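Local coordinates for protein MstE (Scytonema sp. PCC 10023, PDB 6SBF) that probably cyclises linear isoprenoid chains by protonation, as a single-domain class II terpene cyclase of merosterol biosynthesis, at residues I147-E152 and G174-V179; T112-Q117 and S180-A185. The protein carries 1 engineered substitution. One frame throughout, in Å; residues are numbered along the deposited sequence.

Contact 1 of 2, residues I147-E152 and G174-V179; sequences IATFAE and GAHTCV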
# COMPACT_ATOMS: atom_id res chain seq x y z
N ILE A 147 -4.80 6.34 -13.57
CA ILE A 147 -3.78 7.33 -13.23
C ILE A 147 -2.39 6.73 -13.39
O ILE A 147 -2.16 5.55 -13.02
CB ILE A 147 -4.06 7.90 -11.84
CG1 ILE A 147 -3.39 9.25 -11.68
CG2 ILE A 147 -3.68 6.94 -10.83
CD1 ILE A 147 -4.07 10.11 -10.66
N ALA A 148 -1.50 7.53 -13.94
CA ALA A 148 -0.08 7.18 -14.14
C ALA A 148 0.74 7.64 -12.92
O ALA A 148 0.51 8.70 -12.38
CB ALA A 148 0.47 7.76 -15.40
N THR A 149 1.77 6.88 -12.58
CA THR A 149 2.64 7.22 -11.44
C THR A 149 3.43 8.49 -11.76
O THR A 149 3.50 9.42 -10.92
CB THR A 149 3.61 6.08 -11.12
OG1 THR A 149 2.87 4.93 -10.70
CG2 THR A 149 4.56 6.43 -10.01
N PHE A 150 4.10 8.52 -12.90
CA PHE A 150 5.05 9.58 -13.24
C PHE A 150 4.67 10.27 -14.53
O PHE A 150 4.15 9.64 -15.46
CB PHE A 150 6.42 8.98 -13.51
CG PHE A 150 7.13 8.43 -12.31
CD1 PHE A 150 7.51 9.26 -11.26
CD2 PHE A 150 7.41 7.08 -12.21
CE1 PHE A 150 8.17 8.74 -10.17
CE2 PHE A 150 8.05 6.57 -11.10
CZ PHE A 150 8.46 7.41 -10.09
N ALA A 151 5.00 11.54 -14.64
CA ALA A 151 5.09 12.29 -15.89
C ALA A 151 6.47 12.02 -16.50
O ALA A 151 7.50 12.09 -15.76
CB ALA A 151 4.91 13.76 -15.62
N GLU A 152 6.48 11.77 -17.79
CA GLU A 152 7.68 11.29 -18.48
C GLU A 152 8.88 12.23 -18.27
O GLU A 152 10.00 11.73 -18.00
CB GLU A 152 7.37 11.13 -19.97
CG GLU A 152 8.52 10.53 -20.74
CD GLU A 152 8.22 10.01 -22.14
OE1 GLU A 152 9.17 9.59 -22.83
OE2 GLU A 152 7.06 10.01 -22.51
N GLY A 174 2.57 5.07 -17.88
CA GLY A 174 1.21 4.64 -18.21
C GLY A 174 0.33 4.56 -17.00
O GLY A 174 0.81 4.56 -15.85
N ALA A 175 -0.95 4.35 -17.24
CA ALA A 175 -1.90 4.09 -16.16
C ALA A 175 -1.47 2.85 -15.39
O ALA A 175 -1.17 1.82 -16.02
CB ALA A 175 -3.30 3.97 -16.68
N HIS A 176 -1.53 2.91 -14.07
CA HIS A 176 -1.13 1.82 -13.16
C HIS A 176 -2.31 1.43 -12.29
O HIS A 176 -2.90 2.31 -11.64
CB HIS A 176 0.04 2.27 -12.31
CG HIS A 176 1.25 2.52 -13.12
ND1 HIS A 176 2.15 3.54 -12.88
CD2 HIS A 176 1.72 1.86 -14.22
CE1 HIS A 176 3.13 3.47 -13.79
NE2 HIS A 176 2.90 2.42 -14.63
N THR A 177 -2.66 0.16 -12.21
CA THR A 177 -3.86 -0.22 -11.47
C THR A 177 -3.65 -0.09 -9.96
O THR A 177 -4.60 0.30 -9.25
CB THR A 177 -4.25 -1.62 -11.91
OG1 THR A 177 -4.39 -1.65 -13.35
CG2 THR A 177 -5.56 -2.06 -11.31
N CYS A 178 -2.47 -0.37 -9.47
CA CYS A 178 -2.12 -0.26 -8.05
C CYS A 178 -2.27 1.22 -7.60
O CYS A 178 -2.89 1.50 -6.57
CB CYS A 178 -0.70 -0.77 -7.79
SG CYS A 178 0.57 -0.15 -8.94
N VAL A 179 -1.73 2.15 -8.37
CA VAL A 179 -1.79 3.58 -8.05
C VAL A 179 -3.22 4.06 -8.23
O VAL A 179 -3.73 4.82 -7.37
CB VAL A 179 -0.82 4.37 -8.91
CG1 VAL A 179 -0.89 5.87 -8.56
CG2 VAL A 179 0.57 3.83 -8.73

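Contact 2 of 2, residues T112-Q117 and S180-A185; sequences TGWALQ and SAAVAA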
# COMPACT_ATOMS: atom_id res chain seq x y z
N THR A 112 1.70 11.04 -3.63
CA THR A 112 0.77 12.20 -3.42
C THR A 112 -0.58 11.72 -2.92
O THR A 112 -1.15 12.32 -2.00
CB THR A 112 0.71 13.07 -4.69
OG1 THR A 112 2.02 13.57 -4.99
CG2 THR A 112 -0.22 14.21 -4.55
N GLY A 113 -1.11 10.64 -3.48
CA GLY A 113 -2.37 10.09 -2.98
C GLY A 113 -2.30 9.65 -1.55
O GLY A 113 -3.21 10.00 -0.76
N TRP A 114 -1.26 8.95 -1.14
CA TRP A 114 -1.14 8.54 0.27
C TRP A 114 -1.02 9.77 1.17
O TRP A 114 -1.58 9.74 2.29
CB TRP A 114 0.04 7.59 0.49
CG TRP A 114 -0.22 6.23 -0.08
CD1 TRP A 114 0.29 5.70 -1.23
CD2 TRP A 114 -1.09 5.21 0.48
NE1 TRP A 114 -0.24 4.45 -1.46
CE2 TRP A 114 -1.06 4.11 -0.40
CE3 TRP A 114 -1.83 5.12 1.67
CZ2 TRP A 114 -1.81 2.98 -0.17
CZ3 TRP A 114 -2.56 3.98 1.90
CH2 TRP A 114 -2.56 2.91 0.98
N ALA A 115 -0.29 10.76 0.77
CA ALA A 115 -0.14 12.00 1.57
C ALA A 115 -1.51 12.65 1.74
O ALA A 115 -1.78 13.19 2.83
CB ALA A 115 0.84 12.96 0.92
N LEU A 116 -2.35 12.62 0.72
CA LEU A 116 -3.72 13.14 0.80
C LEU A 116 -4.59 12.30 1.72
O LEU A 116 -5.49 12.90 2.39
CB LEU A 116 -4.27 13.39 -0.60
CG LEU A 116 -3.62 14.52 -1.37
CD1 LEU A 116 -4.04 14.47 -2.84
CD2 LEU A 116 -4.01 15.88 -0.77
N GLN A 117 -4.43 10.99 1.77
CA GLN A 117 -5.17 10.16 2.73
C GLN A 117 -4.76 10.60 4.14
O GLN A 117 -5.59 10.67 5.05
CB GLN A 117 -4.91 8.68 2.48
CG GLN A 117 -5.52 8.15 1.18
CD GLN A 117 -5.48 6.64 1.15
OE1 GLN A 117 -6.13 5.98 1.96
NE2 GLN A 117 -4.72 6.07 0.20
N SER A 180 -3.93 3.63 -9.25
CA SER A 180 -5.33 4.02 -9.47
C SER A 180 -6.19 3.55 -8.29
O SER A 180 -7.05 4.31 -7.80
CB SER A 180 -5.82 3.43 -10.79
OG SER A 180 -5.12 3.95 -11.90
N ALA A 181 -5.99 2.35 -7.79
CA ALA A 181 -6.75 1.79 -6.68
C ALA A 181 -6.53 2.67 -5.44
O ALA A 181 -7.48 2.98 -4.70
CB ALA A 181 -6.38 0.35 -6.43
N ALA A 182 -5.29 3.01 -5.16
CA ALA A 182 -4.96 3.80 -3.98
C ALA A 182 -5.54 5.22 -4.13
O ALA A 182 -6.10 5.75 -3.15
CB ALA A 182 -3.47 3.83 -3.77
N VAL A 183 -5.41 5.86 -5.26
CA VAL A 183 -5.92 7.23 -5.48
C VAL A 183 -7.44 7.20 -5.37
O VAL A 183 -8.03 8.18 -4.89
CB VAL A 183 -5.39 7.84 -6.79
CG1 VAL A 183 -6.06 9.14 -7.14
CG2 VAL A 183 -3.89 8.08 -6.69
N ALA A 184 -8.07 6.12 -5.76
CA ALA A 184 -9.55 6.00 -5.65
C ALA A 184 -10.00 5.92 -4.18
O ALA A 184 -11.22 6.00 -3.97
CB ALA A 184 -10.02 4.80 -6.42
N ALA A 185 -9.11 5.77 -3.22
CA ALA A 185 -9.44 5.93 -1.78
C ALA A 185 -9.86 7.39 -1.49
O ALA A 185 -10.51 7.62 -0.48
CB ALA A 185 -8.30 5.52 -0.86

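Contact 1 of 2, residues I147-E152 and G174-V179
T149 and H176 meet through a 2.7 Å hydrogen bond between T149 OG1 and H176 ND1. The hydroxyl sits at the edge of the imidazole, near its plane. The histidine can be followed outward. H176 CB lies 4.0 Å from I147 O. The first torsion sets H176 CG anti to the carbonyl carbon (chi1 -65°), 3.8 Å from T149 OG1. ND1 shares the bond with that hydroxyl. H176 CE1 lies 3.4 Å from T149 OG1, and NE2 at the far tip bonds to the backbone carbonyl of G171. G174 O stands 3.1 Å above the plane of the H176 ring, over the ring centre. Y210 stacks on the ring and W211 meets it edge-to-face.

The backbones also join. H176 N donates to I147 O at 2.9 Å, nearly straight at 167°, with the donor 35° above the carbonyl plane. V179 also points toward the loop. V179 CG2 packs 3.2 Å from T149 OG1, and V179 CG1 meets I147 CG2 at 3.8 Å.

H176 is the N-cap residue of helix 177-183, so the contact ties the 147-152 loop to the start of that helix. T149 OG1 has a second partner, W211 NE1. With both nitrogens bonded and a ring stacked on it, the imidazole is likely to have little freedom to turn.

Contact 2 of 2, residues T112-Q117 and S180-A185
In Q117 the first torsion sets CG anti to the carbonyl carbon, beside the backbone N (chi1 -69°). The chain then runs extended, with CD anti to CA (chi2 -168°), and its amide meets A182 and A185. In W114, CG is again anti to the carbonyl carbon (chi1 -72°). The W114 indole lies beside A182 CB. T112-Q117 lies on helix 109-121 of the alpha6-alpha6 barrel, the helical fold of this cyclase. S180-A185 covers the last part of helix 177-183 and the residues just after it. Apolar side chains and one amide meet here, and no hydrogen bond crosses.

G113 CA is 5.2 Å from V183 CA and 4.5 Å from V183 CG2. A CB here would point toward the other helix and come tightly against V183 CG2, consistent with glycine allowing the near approach. On the next residue, W114 NE1 lies 4.0 Å from A182 CB, and W114 CZ2 lies 4.1 Å from A182 CB. The indole also meets Y64 edge-to-face, and NE1 has a weak hydrogen bond to D110 OD1. D110 belongs to an Asp-Ala-Asp-Thr-Thr sequence that ends at T112. This resembles the DxDD-type motif of class II cyclases, whose middle Asp supplies the proton.

The Q117 amide lies between the W114 indole and A185. Q117 NE2 stands 3.3 Å above the W114 ring plane, toward the rim. Q117 OE1 lies 3.6 Å from A185 CB. An alanine at Q117 would remove the amide, which would probably leave a gap between the W114 indole and the A185 methyl and loosen the hold on both.

A182 O lies 3.6 Å from Q117 NE2. The A182 O carbonyl oxygen also accepts a 3.0 Å hydrogen bond from A185 N, three residues on.

Contacts 1 and 2 share helix 177-183: contact 1 holds its start and contact 2 packs its last part. Their centres are about 12 Å apart. They touch directly through a probable hydrogen bond of 2.9 Å from I147 N to S180 OG. I147 CD1 also packs 4.2 Å from V183 CG1. S180 OG bonds H176 O as well, so one hydroxyl spans both segments of contact 1. Both contacts border the presumed proton-donating motif. In contact 1, V179 touches A109 and D110, and T149 shares a backbone bond with A109. In contact 2, helix 109-121 itself carries D110.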